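Local structure of beta-galactosidase (Geobacillus stearothermophilus, 4OIF) at residues I85-P89 against I136-L140; S234-N238 against F274-L278. The protein probably catalyses the hydrolysis of terminal non-reducing beta-D-galactose residues from beta-D-galactosides, as a zinc-binding family 42 glycoside hydrolase that assembles as a trimer. All coordinates share one frame; numbering follows the deposited sequence.

Contact 1: residues I85-P89 against I136-L140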
loop_
_atom_site.group_PDB
_atom_site.type_symbol
_atom_site.label_atom_id
_atom_site.label_comp_id
_atom_site.label_asym_id
_atom_site.label_seq_id
_atom_site.Cartn_x
_atom_site.Cartn_y
_atom_site.Cartn_z
ATOM N N ILE A 85 37.515 7.030 -18.400
ATOM C CA ILE A 85 36.432 7.999 -18.282
ATOM C C ILE A 85 36.457 8.512 -16.846
ATOM O O ILE A 85 36.110 7.779 -15.917
ATOM C CB ILE A 85 35.053 7.383 -18.605
ATOM C CG1 ILE A 85 34.998 6.925 -20.060
ATOM C CG2 ILE A 85 33.923 8.382 -18.334
ATOM C CD1 ILE A 85 33.765 6.106 -20.382
ATOM N N LEU A 86 36.901 9.750 -16.652
ATOM C CA LEU A 86 37.023 10.286 -15.305
ATOM C C LEU A 86 35.714 10.932 -14.896
ATOM O O LEU A 86 35.175 11.782 -15.603
ATOM C CB LEU A 86 38.168 11.294 -15.211
ATOM C CG LEU A 86 38.495 11.810 -13.804
ATOM C CD1 LEU A 86 38.674 10.663 -12.837
ATOM C CD2 LEU A 86 39.739 12.672 -13.815
ATOM N N ALA A 87 35.196 10.509 -13.756
ATOM C CA ALA A 87 33.966 11.070 -13.245
ATOM C C ALA A 87 34.248 12.122 -12.193
ATOM O O ALA A 87 35.235 12.022 -11.456
ATOM C CB ALA A 87 33.083 9.978 -12.661
ATOM N N THR A 88 33.380 13.131 -12.127
ATOM C CA THR A 88 33.363 14.023 -10.976
ATOM C C THR A 88 32.538 13.372 -9.858
ATOM O O THR A 88 31.584 12.651 -10.124
ATOM C CB THR A 88 32.805 15.386 -11.330
ATOM O OG1 THR A 88 31.407 15.273 -11.627
ATOM C CG2 THR A 88 33.555 15.945 -12.543
ATOM N N PRO A 89 32.922 13.615 -8.601
ATOM C CA PRO A 89 32.382 12.797 -7.515
ATOM C C PRO A 89 31.136 13.350 -6.832
ATOM O O PRO A 89 30.792 12.847 -5.759
ATOM C CB PRO A 89 33.549 12.758 -6.522
ATOM C CG PRO A 89 34.183 14.102 -6.680
ATOM C CD PRO A 89 34.041 14.461 -8.150
ATOM N N ILE A 136 36.701 20.653 -6.388
ATOM C CA ILE A 136 37.332 19.362 -6.583
ATOM C C ILE A 136 37.344 18.985 -8.085
ATOM O O ILE A 136 38.297 18.366 -8.577
ATOM C CB ILE A 136 36.658 18.278 -5.736
ATOM C CG1 ILE A 136 37.525 17.022 -5.723
ATOM C CG2 ILE A 136 35.242 17.988 -6.210
ATOM C CD1 ILE A 136 37.181 16.094 -4.599
ATOM N N ASN A 137 36.323 19.392 -8.832
ATOM C CA ASN A 137 36.373 19.182 -10.268
ATOM C C ASN A 137 37.593 19.873 -10.846
ATOM O O ASN A 137 38.320 19.302 -11.669
ATOM C CB ASN A 137 35.105 19.684 -10.932
ATOM C CG ASN A 137 33.915 18.825 -10.604
ATOM O OD1 ASN A 137 34.005 17.931 -9.767
ATOM N ND2 ASN A 137 32.793 19.092 -11.246
ATOM N N ARG A 138 37.854 21.084 -10.366
ATOM C CA ARG A 138 39.028 21.816 -10.814
ATOM C C ARG A 138 40.340 21.097 -10.475
ATOM O O ARG A 138 41.221 21.016 -11.318
ATOM C CB ARG A 138 39.033 23.215 -10.229
ATOM C CG ARG A 138 40.223 24.047 -10.646
ATOM C CD ARG A 138 40.046 25.470 -10.199
ATOM N NE ARG A 138 38.883 26.088 -10.826
ATOM C CZ ARG A 138 38.897 26.611 -12.048
ATOM N NH1 ARG A 138 40.016 26.584 -12.765
ATOM N NH2 ARG A 138 37.797 27.157 -12.552
ATOM N N LEU A 139 40.476 20.573 -9.258
ATOM C CA LEU A 139 41.701 19.851 -8.907
ATOM C C LEU A 139 41.871 18.658 -9.837
ATOM O O LEU A 139 42.978 18.374 -10.315
ATOM C CB LEU A 139 41.689 19.391 -7.438
ATOM C CG LEU A 139 41.717 20.508 -6.381
ATOM C CD1 LEU A 139 41.652 19.951 -4.962
ATOM C CD2 LEU A 139 42.938 21.396 -6.541
ATOM N N LEU A 140 40.764 17.969 -10.104
ATOM C CA LEU A 140 40.816 16.815 -10.994
ATOM C C LEU A 140 41.290 17.209 -12.393
ATOM O O LEU A 140 42.202 16.573 -12.925
ATOM C CB LEU A 140 39.455 16.123 -11.075
ATOM C CG LEU A 140 39.094 15.204 -9.902
ATOM C CD1 LEU A 140 37.630 14.835 -9.974
ATOM C CD2 LEU A 140 39.978 13.953 -9.853
#
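Thr88 and Asn137 cross at about a right angle, the threonine methyl lying over the flat of the asparagine amide. CG2 of Thr88 sits 3.5 Å from both CG and ND2 of Asn137, and only slightly nearer its OD1, so the methyl covers the amide group as a whole and not one end of it. The threonine CB comes closer still, 3.2 Å from OD1 of Asn137. The torsion of Thr88 sorts its two branches: with OG1 between the backbone N and the carbonyl carbon (chi1 68°), the methyl is left for the amide, while the hydroxyl bonds elsewhere, with the backbone N of Ser156 and with OE2 of Glu239. That same carboxylate oxygen takes ND2 of Asn137, so Glu239, on helix 218-246, bridges the threonine hydroxyl and the amide NH2, which do not bond to each other. With an alanine here in place of Asn137, Glu239 OE2 would probably lose one of its partners and a gap would open beneath the threonine methyl.

The setting is a TIM barrel: strand 83-87 runs parallel between strands 47-50 and 150-154, and helix 127-144 belongs to the beta-alpha-beta crossover that leads on to strand 150-154. Helix and strand end are joined on the apolar side by Leu140, whose two methyls divide their work. CD1 of Leu140 reaches the CD corner of the Pro89 ring at 4.0 Å and lies equally far from the carbonyl O of Ala87; its CD2 approaches Leu86 CD2 at 4.2 Å. One helical turn earlier, CG2 of Ile136 rests 4.1 Å from Pro89 CG, and Trp55 of helix 55-58 touches both of these residues.

Contact 2: residues S234-N238 against F274-L278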
loop_
_atom_site.group_PDB
_atom_site.type_symbol
_atom_site.label_atom_id
_atom_site.label_comp_id
_atom_site.label_asym_id
_atom_site.label_seq_id
_atom_site.Cartn_x
_atom_site.Cartn_y
_atom_site.Cartn_z
ATOM N N SER A 234 21.694 23.839 -14.239
ATOM C CA SER A 234 22.524 24.909 -13.681
ATOM C C SER A 234 23.628 24.352 -12.756
ATOM O O SER A 234 24.796 24.795 -12.829
ATOM C CB SER A 234 21.644 25.918 -12.932
ATOM O OG SER A 234 22.391 26.705 -12.017
ATOM N N PHE A 235 23.265 23.381 -11.909
ATOM C CA PHE A 235 24.256 22.721 -11.059
ATOM C C PHE A 235 25.322 22.049 -11.903
ATOM O O PHE A 235 26.518 22.119 -11.595
ATOM C CB PHE A 235 23.605 21.686 -10.144
ATOM C CG PHE A 235 24.548 21.087 -9.126
ATOM C CD1 PHE A 235 25.380 20.023 -9.460
ATOM C CD2 PHE A 235 24.586 21.575 -7.821
ATOM C CE1 PHE A 235 26.253 19.470 -8.516
ATOM C CE2 PHE A 235 25.448 21.021 -6.870
ATOM C CZ PHE A 235 26.286 19.967 -7.224
ATOM N N PHE A 236 24.876 21.377 -12.959
ATOM C CA PHE A 236 25.790 20.714 -13.883
ATOM C C PHE A 236 26.796 21.691 -14.528
ATOM O O PHE A 236 27.991 21.406 -14.626
ATOM C CB PHE A 236 24.981 19.996 -14.966
ATOM C CG PHE A 236 25.769 19.650 -16.191
ATOM C CD1 PHE A 236 26.465 18.450 -16.269
ATOM C CD2 PHE A 236 25.803 20.514 -17.279
ATOM C CE1 PHE A 236 27.196 18.119 -17.405
ATOM C CE2 PHE A 236 26.533 20.191 -18.421
ATOM C CZ PHE A 236 27.232 18.992 -18.484
ATOM N N GLU A 237 26.287 22.824 -14.992
ATOM C CA GLU A 237 27.090 23.827 -15.662
ATOM C C GLU A 237 28.128 24.338 -14.692
ATOM O O GLU A 237 29.331 24.494 -15.022
ATOM C CB GLU A 237 26.202 24.966 -16.170
ATOM C CG GLU A 237 25.360 24.587 -17.378
ATOM C CD GLU A 237 26.212 24.419 -18.639
ATOM O OE1 GLU A 237 27.339 24.972 -18.641
ATOM O OE2 GLU A 237 25.763 23.754 -19.617
ATOM N N ASN A 238 27.658 24.559 -13.469
ATOM C CA ASN A 238 28.566 24.949 -12.424
ATOM C C ASN A 238 29.678 23.936 -12.235
ATOM O O ASN A 238 30.843 24.316 -12.087
ATOM C CB ASN A 238 27.850 25.145 -11.103
ATOM C CG ASN A 238 28.777 25.666 -10.047
ATOM O OD1 ASN A 238 29.082 26.854 -10.036
ATOM N ND2 ASN A 238 29.254 24.787 -9.168
ATOM N N PHE A 274 18.319 18.733 -21.324
ATOM C CA PHE A 274 19.633 18.482 -20.722
ATOM C C PHE A 274 20.622 18.140 -21.850
ATOM O O PHE A 274 21.805 18.507 -21.796
ATOM C CB PHE A 274 19.558 17.341 -19.689
ATOM C CG PHE A 274 20.636 17.390 -18.617
ATOM C CD1 PHE A 274 20.313 17.198 -17.284
ATOM C CD2 PHE A 274 21.947 17.718 -18.933
ATOM C CE1 PHE A 274 21.292 17.251 -16.300
ATOM C CE2 PHE A 274 22.932 17.781 -17.957
ATOM C CZ PHE A 274 22.599 17.554 -16.635
ATOM N N ALA A 275 20.125 17.444 -22.874
ATOM C CA ALA A 275 20.959 16.970 -23.979
ATOM C C ALA A 275 21.721 18.105 -24.656
ATOM O O ALA A 275 22.867 17.926 -25.093
ATOM C CB ALA A 275 20.108 16.228 -24.991
ATOM N N LYS A 276 21.069 19.264 -24.746
ATOM C CA LYS A 276 21.685 20.457 -25.323
ATOM C C LYS A 276 22.939 20.885 -24.559
ATOM O O LYS A 276 23.764 21.616 -25.092
ATOM C CB LYS A 276 20.700 21.623 -25.352
ATOM C CG LYS A 276 19.393 21.382 -26.104
ATOM C CD LYS A 276 18.573 22.665 -26.145
ATOM C CE LYS A 276 17.108 22.390 -26.426
ATOM N NZ LYS A 276 16.986 21.471 -27.582
ATOM N N HIS A 277 23.086 20.427 -23.319
ATOM C CA HIS A 277 24.223 20.836 -22.496
ATOM C C HIS A 277 25.355 19.813 -22.487
ATOM O O HIS A 277 26.405 20.061 -21.908
ATOM C CB HIS A 277 23.764 21.113 -21.057
ATOM C CG HIS A 277 22.766 22.225 -20.953
ATOM N ND1 HIS A 277 23.109 23.501 -20.553
ATOM C CD2 HIS A 277 21.439 22.262 -21.232
ATOM C CE1 HIS A 277 22.033 24.268 -20.571
ATOM N NE2 HIS A 277 21.006 23.540 -20.976
ATOM N N LEU A 278 25.145 18.675 -23.138
ATOM C CA LEU A 278 26.139 17.609 -23.143
ATOM C C LEU A 278 26.833 17.481 -24.498
ATOM O O LEU A 278 26.276 17.873 -25.522
ATOM C CB LEU A 278 25.482 16.282 -22.772
ATOM C CG LEU A 278 24.727 16.238 -21.441
ATOM C CD1 LEU A 278 24.037 14.881 -21.286
ATOM C CD2 LEU A 278 25.657 16.508 -20.268
#
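Phe236 reaches from its helix into the segment 274-278, and its neighbours change from Phe274 near the backbone to Leu278 and His277 farther out. Its CG is anti to the backbone N (chi1 162°), which carries the ring across to Phe274. CB begins the contact, 3.8 Å from Phe274 CZ. CG meets CZ and CE2 of Phe274, and CD1 and CD2 extend this patch, so that the edge of Phe274 is set against one face of Phe236: a T-shaped pair with planes at 71° and centroids 5.2 Å apart. Farther out the two sides of the ring part company. CE1 turns to Leu278 CD2, whereas CE2 lies 3.5 Å from the backbone O of His277 and a little farther from its CB. At the tip, CZ lies 3.4 Å from Leu278 CD2 and also near His277 O.

Beside the ring, the bent chain of Glu237 delivers OE2 to His277. ND1 of His277 donates to it at 2.8 Å with an N-H...O angle of 161°; the oxygen lies in the imidazole plane but is met on its anti side, somewhat out of the carboxylate plane.

Helix 218-246 here packs against the end of helix 271-274 and the loop that leads to strand 282-284, and strand 252-259 borders the contact: its Ile252 touches Phe236 and its Thr254 touches both Phe274 and Leu278.

Contacts 1 and 2 follow one another along the chain, their centres 16 Å apart and their nearest atoms about 6 Å apart without touching; they share neighbours. Helix 218-246 takes part in both: it supplies Phe236 and Glu237 to contact 2 and, through Glu239, a carboxylate beside contact 1. Val155, just beyond strand 150-154, touches Thr88 of contact 1 and Phe236 of contact 2. Both lie near residues predicted to form the active site. The side chain of Ala87 is about 7 Å from that of Asn157, predicted to bind substrate, and about 9 Å from the probable nucleophile Glu322; that of Phe274 is about 10 Å from the probable proton donor Glu158.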